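Local coordinates for protein pumilio homolog 23 (Arabidopsis thaliana, PDB 5WZK) that binds RNA sequence-specifically through its pumilio repeats, recognises 18S rRNA, and probably regulates translation and mRNA stability, at residues M304-W308 with S339-C344. Numbering follows the deposited sequence.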
loop_
_atom_site.group_PDB
_atom_site.type_symbol
_atom_site.label_atom_id
_atom_site.label_comp_id
_atom_site.label_asym_id
_atom_site.label_seq_id
_atom_site.Cartn_x
_atom_site.Cartn_y
_atom_site.Cartn_z
ATOM N N MET A 304 3.097 -23.504 7.035
ATOM C CA MET A 304 4.379 -22.895 7.377
ATOM C C MET A 304 5.515 -23.860 7.105
ATOM O O MET A 304 6.582 -23.455 6.628
ATOM C CB MET A 304 4.412 -22.455 8.835
ATOM C CG MET A 304 5.734 -21.808 9.211
ATOM S SD MET A 304 5.925 -20.191 8.458
ATOM C CE MET A 304 7.698 -20.001 8.373
ATOM N N GLY A 305 5.293 -25.142 7.378
ATOM C CA GLY A 305 6.296 -26.150 7.138
ATOM C C GLY A 305 6.634 -26.225 5.677
ATOM O O GLY A 305 7.792 -26.012 5.298
ATOM N N ILE A 306 5.609 -26.488 4.855
ATOM C CA ILE A 306 5.797 -26.639 3.412
ATOM C C ILE A 306 6.559 -25.454 2.845
ATOM O O ILE A 306 7.481 -25.605 2.033
ATOM C CB ILE A 306 4.440 -26.796 2.705
ATOM C CG1 ILE A 306 3.793 -28.124 3.072
ATOM C CG2 ILE A 306 4.616 -26.665 1.196
ATOM C CD1 ILE A 306 2.578 -28.424 2.258
ATOM N N MET A 307 6.167 -24.249 3.247
ATOM C CA MET A 307 6.872 -23.088 2.739
ATOM C C MET A 307 8.329 -23.131 3.163
ATOM O O MET A 307 9.230 -22.851 2.361
ATOM C CB MET A 307 6.195 -21.812 3.218
ATOM C CG MET A 307 4.935 -21.466 2.447
ATOM S SD MET A 307 4.194 -19.941 3.062
ATOM C CE MET A 307 3.738 -20.486 4.704
ATOM N N TRP A 308 8.588 -23.535 4.406
ATOM C CA TRP A 308 9.955 -23.467 4.895
ATOM C C TRP A 308 10.850 -24.438 4.139
ATOM O O TRP A 308 11.987 -24.098 3.782
ATOM C CB TRP A 308 10.003 -23.731 6.400
ATOM C CG TRP A 308 11.289 -23.250 6.956
ATOM C CD1 TRP A 308 11.614 -21.960 7.290
ATOM C CD2 TRP A 308 12.461 -24.037 7.185
ATOM N NE1 TRP A 308 12.920 -21.903 7.728
ATOM C CE2 TRP A 308 13.459 -23.168 7.683
ATOM C CE3 TRP A 308 12.763 -25.394 7.030
ATOM C CZ2 TRP A 308 14.746 -23.616 8.012
ATOM C CZ3 TRP A 308 14.040 -25.839 7.361
ATOM C CH2 TRP A 308 15.014 -24.951 7.852
ATOM N N SER A 339 5.975 -20.099 14.459
ATOM C CA SER A 339 6.542 -21.342 13.964
ATOM C C SER A 339 7.808 -21.034 13.180
ATOM O O SER A 339 7.843 -20.071 12.407
ATOM C CB SER A 339 5.544 -22.083 13.076
ATOM O OG SER A 339 6.145 -23.207 12.460
ATOM N N HIS A 340 8.837 -21.862 13.377
ATOM C CA HIS A 340 10.096 -21.789 12.630
ATOM C C HIS A 340 10.845 -20.490 12.878
ATOM O O HIS A 340 11.669 -20.081 12.042
ATOM C CB HIS A 340 9.887 -21.956 11.120
ATOM C CG HIS A 340 9.325 -23.281 10.721
ATOM N ND1 HIS A 340 8.074 -23.709 11.111
ATOM C CD2 HIS A 340 9.838 -24.269 9.951
ATOM C CE1 HIS A 340 7.842 -24.905 10.602
ATOM N NE2 HIS A 340 8.896 -25.267 9.894
ATOM N N GLU A 341 10.567 -19.831 14.008
ATOM C CA GLU A 341 11.260 -18.592 14.337
ATOM C C GLU A 341 12.767 -18.797 14.292
ATOM O O GLU A 341 13.483 -18.135 13.534
ATOM C CB GLU A 341 10.821 -18.088 15.712
ATOM C CG GLU A 341 9.335 -17.767 15.835
ATOM C CD GLU A 341 8.572 -18.838 16.592
ATOM O OE1 GLU A 341 8.850 -20.044 16.350
ATOM O OE2 GLU A 341 7.718 -18.470 17.444
ATOM N N ASN A 342 13.261 -19.756 15.069
ATOM C CA ASN A 342 14.696 -19.976 15.107
ATOM C C ASN A 342 15.223 -20.423 13.753
ATOM O O ASN A 342 16.242 -19.912 13.266
ATOM C CB ASN A 342 15.032 -20.996 16.179
ATOM C CG ASN A 342 16.100 -20.509 17.072
ATOM O OD1 ASN A 342 15.824 -19.843 18.064
ATOM N ND2 ASN A 342 17.347 -20.771 16.699
ATOM N N LYS A 343 14.546 -21.384 13.125
ATOM C CA LYS A 343 15.002 -21.803 11.808
ATOM C C LYS A 343 15.098 -20.606 10.865
ATOM O O LYS A 343 16.082 -20.466 10.128
ATOM C CB LYS A 343 14.082 -22.899 11.264
ATOM C CG LYS A 343 14.430 -24.301 11.765
ATOM C CD LYS A 343 13.216 -25.225 11.785
ATOM C CE LYS A 343 13.565 -26.631 12.283
ATOM N NZ LYS A 343 14.445 -27.353 11.311
ATOM N N CYS A 344 14.126 -19.690 10.941
ATOM C CA CYS A 344 14.104 -18.520 10.067
ATOM C C CYS A 344 15.306 -17.627 10.306
ATOM O O CYS A 344 16.054 -17.300 9.374
ATOM C CB CYS A 344 12.823 -17.724 10.283
ATOM S SG CYS A 344 11.590 -18.133 9.100
#
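Cys344 N donates to His340 O at 2.7 Å, closing the first turn of helix 341-352, and both residues reach Trp308 on helix 301-311. His340 occupies the N-cap position, and its imidazole is the piece that enters the space between Met304 and Trp308. On the tryptophan side, His340 CD2 lies over the indole face of Trp308, toward the rim, 3.5 Å from Trp308 CG. The two rings are inclined at 45°, so this is an oblique aromatic contact. Lys343 covers the same indole face further out, with Lys343 CB 3.4 Å from Trp308 CZ2 and the two side chains crossing at about a right angle. Cys344 SG takes the edge instead, 5.1 Å from the centroid of the five-membered ring of Trp308, a cysteine sulfur-aromatic contact. With CG anti to the backbone N (chi1 -162°), Trp308 is directed across to meet all three. These helices belong to the stacked array of the pumilio superhelix; 304-308 lies in the sixth repeat, and the nearest atom of the contact is about 14 Å from the bound RNA. Were Trp308 an alanine, Lys343 CB and Cys344 SG would probably face a gap and the His340 ring would be freer to turn. Toward the start of 304-308, Met304 slides past the imidazole in the opposite direction, Met304 CG lying 3.6 Å from His340 ND1. A bend at chi2 (71°) carries the Met304 methyl round to His340 CB, with Met304 CE 4.4 Å from Cys344 SG. Val333 and Leu337 of the intervening helix 324-337 also pack against Met304.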